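Putative uncharacterized protein Ta0848 (Thermoplasma acidophilum, PDB 4MN7) probably reduces free methionine-R-sulfoxide back to methionine, as a type II enzyme of this kind built on a GAF domain. Local coordinates at residues 94-108 / 124-136. The protein carries 1 engineered substitution. Numbering follows the deposited sequence.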
# COMPACT_ATOMS: atom_id res chain seq x y z
N VAL A 94 8.95 2.07 -14.11
CA VAL A 94 7.54 2.36 -14.31
C VAL A 94 7.22 3.54 -13.45
O VAL A 94 7.46 3.48 -12.25
CB VAL A 94 6.76 1.18 -13.78
CG1 VAL A 94 5.29 1.49 -13.82
CG2 VAL A 94 7.10 -0.07 -14.57
N PRO A 95 6.76 4.65 -14.02
CA PRO A 95 6.43 5.86 -13.23
C PRO A 95 5.29 5.66 -12.27
O PRO A 95 4.35 4.95 -12.60
CB PRO A 95 6.03 6.88 -14.29
CG PRO A 95 5.66 6.06 -15.46
CD PRO A 95 6.48 4.85 -15.43
N VAL A 96 5.40 6.28 -11.10
CA VAL A 96 4.29 6.31 -10.11
C VAL A 96 3.66 7.67 -10.21
O VAL A 96 4.33 8.64 -10.04
CB VAL A 96 4.76 6.05 -8.67
CG1 VAL A 96 3.60 6.26 -7.64
CG2 VAL A 96 5.34 4.64 -8.61
N ARG A 97 2.40 7.74 -10.60
CA ARG A 97 1.74 9.00 -10.76
C ARG A 97 0.70 9.41 -9.69
O ARG A 97 -0.11 8.60 -9.17
CB ARG A 97 1.02 9.03 -12.09
CG ARG A 97 1.94 8.79 -13.25
CD ARG A 97 1.09 8.49 -14.47
NE ARG A 97 1.93 8.28 -15.61
CZ ARG A 97 1.71 7.37 -16.53
NH1 ARG A 97 0.65 6.62 -16.48
NH2 ARG A 97 2.54 7.27 -17.56
N TYR A 98 0.68 10.71 -9.41
CA TYR A 98 -0.21 11.29 -8.40
C TYR A 98 -0.77 12.57 -8.99
O TYR A 98 -0.05 13.49 -9.29
CB TYR A 98 0.53 11.51 -7.11
CG TYR A 98 -0.35 11.86 -5.91
CD1 TYR A 98 -0.72 13.22 -5.64
CD2 TYR A 98 -0.85 10.87 -5.08
CE1 TYR A 98 -1.54 13.54 -4.55
CE2 TYR A 98 -1.65 11.18 -3.98
CZ TYR A 98 -1.97 12.52 -3.71
OH TYR A 98 -2.78 12.79 -2.62
N GLN A 99 -2.06 12.56 -9.25
CA GLN A 99 -2.72 13.64 -9.97
C GLN A 99 -2.12 13.82 -11.34
O GLN A 99 -1.79 14.91 -11.69
CB GLN A 99 -2.67 14.93 -9.12
CG GLN A 99 -3.62 14.76 -7.95
CD GLN A 99 -3.36 15.67 -6.80
OE1 GLN A 99 -2.31 16.26 -6.69
NE2 GLN A 99 -4.32 15.77 -5.92
N GLY A 100 -1.94 12.72 -12.07
CA GLY A 100 -1.43 12.75 -13.44
C GLY A 100 0.07 13.02 -13.62
O GLY A 100 0.59 12.81 -14.72
N GLU A 101 0.76 13.44 -12.56
CA GLU A 101 2.18 13.77 -12.60
C GLU A 101 3.04 12.72 -11.88
O GLU A 101 2.66 12.14 -10.87
CB GLU A 101 2.36 15.16 -11.97
CG GLU A 101 2.00 16.34 -12.92
CD GLU A 101 2.45 16.12 -14.38
OE1 GLU A 101 3.61 16.43 -14.76
OE2 GLU A 101 1.64 15.64 -15.20
N PRO A 102 4.20 12.49 -12.40
CA PRO A 102 5.07 11.51 -11.82
C PRO A 102 5.60 11.98 -10.48
O PRO A 102 5.98 13.13 -10.34
CB PRO A 102 6.19 11.38 -12.85
CG PRO A 102 6.10 12.62 -13.72
CD PRO A 102 4.73 13.12 -13.62
N ILE A 103 5.56 11.12 -9.48
CA ILE A 103 6.12 11.48 -8.16
C ILE A 103 7.20 10.53 -7.71
O ILE A 103 7.78 10.68 -6.62
CB ILE A 103 5.02 11.61 -7.09
CG1 ILE A 103 4.23 10.29 -7.02
CG2 ILE A 103 4.10 12.77 -7.50
CD1 ILE A 103 3.69 9.94 -5.66
N GLY A 104 7.46 9.55 -8.54
CA GLY A 104 8.39 8.51 -8.24
C GLY A 104 8.27 7.39 -9.22
O GLY A 104 7.75 7.55 -10.32
N GLU A 105 8.87 6.24 -8.89
CA GLU A 105 8.89 5.12 -9.85
C GLU A 105 9.16 3.80 -9.21
O GLU A 105 9.72 3.73 -8.09
CB GLU A 105 9.96 5.41 -10.91
CG GLU A 105 11.35 5.48 -10.31
CD GLU A 105 12.39 6.01 -11.32
OE1 GLU A 105 12.03 6.72 -12.27
OE2 GLU A 105 13.53 5.61 -11.20
N ILE A 106 8.88 2.73 -9.93
CA ILE A 106 9.30 1.38 -9.53
C ILE A 106 10.37 1.03 -10.54
O ILE A 106 10.11 1.10 -11.71
CB ILE A 106 8.13 0.38 -9.63
CG1 ILE A 106 6.98 0.87 -8.79
CG2 ILE A 106 8.53 -1.01 -9.16
CD1 ILE A 106 5.80 -0.04 -8.78
N ASP A 107 11.55 0.63 -10.05
CA ASP A 107 12.69 0.22 -10.84
C ASP A 107 12.96 -1.22 -10.58
O ASP A 107 13.21 -1.62 -9.43
CB ASP A 107 13.90 1.06 -10.42
CG ASP A 107 15.17 0.78 -11.23
OD1 ASP A 107 15.06 0.32 -12.39
OD2 ASP A 107 16.29 1.05 -10.69
N ILE A 108 12.95 -2.02 -11.64
CA ILE A 108 13.22 -3.46 -11.50
C ILE A 108 14.30 -3.93 -12.49
O ILE A 108 14.21 -3.69 -13.69
CB ILE A 108 11.92 -4.26 -11.77
CG1 ILE A 108 10.82 -3.80 -10.85
CG2 ILE A 108 12.15 -5.73 -11.56
CD1 ILE A 108 9.45 -4.47 -11.07
N LEU A 124 2.56 -3.91 -13.94
CA LEU A 124 3.31 -2.91 -13.16
C LEU A 124 2.70 -1.50 -13.18
O LEU A 124 2.73 -0.80 -12.16
CB LEU A 124 4.81 -2.87 -13.62
CG LEU A 124 5.56 -4.17 -13.24
CD1 LEU A 124 6.90 -4.28 -13.91
CD2 LEU A 124 5.73 -4.26 -11.74
N SER A 125 2.12 -1.05 -14.31
CA SER A 125 1.36 0.19 -14.31
C SER A 125 0.22 0.18 -13.33
O SER A 125 -0.07 1.21 -12.70
CB SER A 125 0.78 0.63 -15.67
OG SER A 125 1.78 0.44 -16.59
N SER A 126 -0.51 -0.92 -13.29
CA SER A 126 -1.59 -1.05 -12.32
C SER A 126 -1.04 -1.00 -10.91
O SER A 126 -1.59 -0.34 -10.04
CB SER A 126 -2.40 -2.33 -12.54
OG SER A 126 -3.25 -2.16 -13.67
N ILE A 127 0.04 -1.71 -10.68
CA ILE A 127 0.62 -1.73 -9.34
C ILE A 127 1.08 -0.37 -8.87
O ILE A 127 0.79 0.06 -7.73
CB ILE A 127 1.73 -2.76 -9.27
CG1 ILE A 127 1.03 -4.12 -9.27
CG2 ILE A 127 2.52 -2.55 -7.96
CD1 ILE A 127 1.86 -5.32 -9.44
N ALA A 128 1.77 0.32 -9.78
CA ALA A 128 2.21 1.65 -9.54
C ALA A 128 1.06 2.58 -9.18
O ALA A 128 1.20 3.42 -8.29
CB ALA A 128 2.95 2.16 -10.71
N ASP A 129 -0.08 2.38 -9.81
CA ASP A 129 -1.21 3.23 -9.57
C ASP A 129 -1.83 2.91 -8.19
O ASP A 129 -2.20 3.84 -7.46
CB ASP A 129 -2.23 3.00 -10.65
CG ASP A 129 -3.40 3.89 -10.51
OD1 ASP A 129 -3.23 5.10 -10.15
OD2 ASP A 129 -4.52 3.39 -10.77
N LEU A 130 -1.93 1.63 -7.84
CA LEU A 130 -2.48 1.25 -6.54
C LEU A 130 -1.60 1.73 -5.37
O LEU A 130 -2.10 2.09 -4.31
CB LEU A 130 -2.70 -0.26 -6.43
CG LEU A 130 -3.62 -0.90 -7.46
CD1 LEU A 130 -3.61 -2.42 -7.38
CD2 LEU A 130 -4.99 -0.38 -7.30
N MET A 131 -0.29 1.78 -5.58
CA MET A 131 0.68 2.17 -4.58
C MET A 131 0.90 3.67 -4.49
O MET A 131 1.50 4.16 -3.52
CB MET A 131 2.05 1.52 -4.84
CG MET A 131 2.02 -0.02 -4.70
SD MET A 131 1.57 -0.49 -2.99
CE MET A 131 3.00 0.10 -2.08
N ALA A 132 0.36 4.42 -5.44
CA ALA A 132 0.70 5.85 -5.48
C ALA A 132 0.43 6.67 -4.22
O ALA A 132 1.27 7.47 -3.84
CB ALA A 132 0.08 6.51 -6.67
N PRO A 133 -0.71 6.47 -3.56
CA PRO A 133 -0.89 7.32 -2.37
C PRO A 133 0.16 7.05 -1.33
O PRO A 133 0.59 7.94 -0.61
CB PRO A 133 -2.28 6.88 -1.84
CG PRO A 133 -3.02 6.57 -3.11
CD PRO A 133 -2.00 5.90 -4.01
N LEU A 134 0.57 5.80 -1.25
CA LEU A 134 1.54 5.46 -0.30
C LEU A 134 2.88 6.05 -0.65
O LEU A 134 3.56 6.55 0.21
CB LEU A 134 1.66 3.95 -0.14
CG LEU A 134 0.45 3.28 0.49
CD1 LEU A 134 0.42 1.81 0.08
CD2 LEU A 134 0.56 3.43 1.98
N VAL A 135 3.30 5.95 -1.89
CA VAL A 135 4.60 6.51 -2.34
C VAL A 135 4.56 8.03 -2.17
O VAL A 135 5.54 8.65 -1.86
CB VAL A 135 4.80 6.25 -3.83
CG1 VAL A 135 5.97 7.09 -4.37
CG2 VAL A 135 5.08 4.81 -4.07
N HIS A 136 3.39 8.61 -2.34
CA HIS A 136 3.21 10.04 -2.21
C HIS A 136 3.56 10.57 -0.83
O HIS A 136 3.97 11.70 -0.67
CB HIS A 136 1.78 10.42 -2.54
CG HIS A 136 1.51 11.89 -2.45
ND1 HIS A 136 0.82 12.45 -1.40
CD2 HIS A 136 1.86 12.93 -3.25
CE1 HIS A 136 0.73 13.76 -1.57
NE2 HIS A 136 1.35 14.07 -2.69
O HOH W 1 -1.83 7.09 -10.73
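Helix 124-136 lies across the hairpin of strands 94-98 and 101-108, its axis 7.1 Å from the first strand at -46° and nearly perpendicular to the second; Val96 and Ala128 bring their CA atoms within 5.1 Å. The small methyls of Ala128 and Ala132 permit this closeness: CB of Ala128 meets Pro95 O, and CB of Ala132 sits 3.3 Å from Arg97 O. Val96 straddles them, CG2 on Ala128 CB and CG1, anti to the backbone N (chi1 173°), against Ala132 CA at 3.6 Å and on to Val135. At one end Val94 CG2 packs on Leu124 CB, while Ile108 CD1 and the methyls of Leu124 meet tip to tip. At the other, the Tyr98 and His136 rings stack face to face, centroids 3.6 Å apart and planes 5° off parallel, with His136 CD2 over the tyrosine ring and Tyr98 CZ over the imidazole. Ile103 CD1 fills in at the imidazole edge, 3.5 Å from His136 CA. A leucine in place of Tyr98 would probably cost His136 its stacking partner and leave the imidazole freer to turn. No direct hydrogen bond joins the segments; one water donates to both Arg97 O and Asp129 OD1. Ile103 and Gly104 form a classic beta bulge opposite Val96. The hairpin belongs to the antiparallel sheet of the GAF domain, strand 101-110 pairing onward with strand 27-34; helix 59-66 packs on the far side at Glu105, while Leu3 and Leu134 of the second subunit pack against the helix at Ile127 and Leu130.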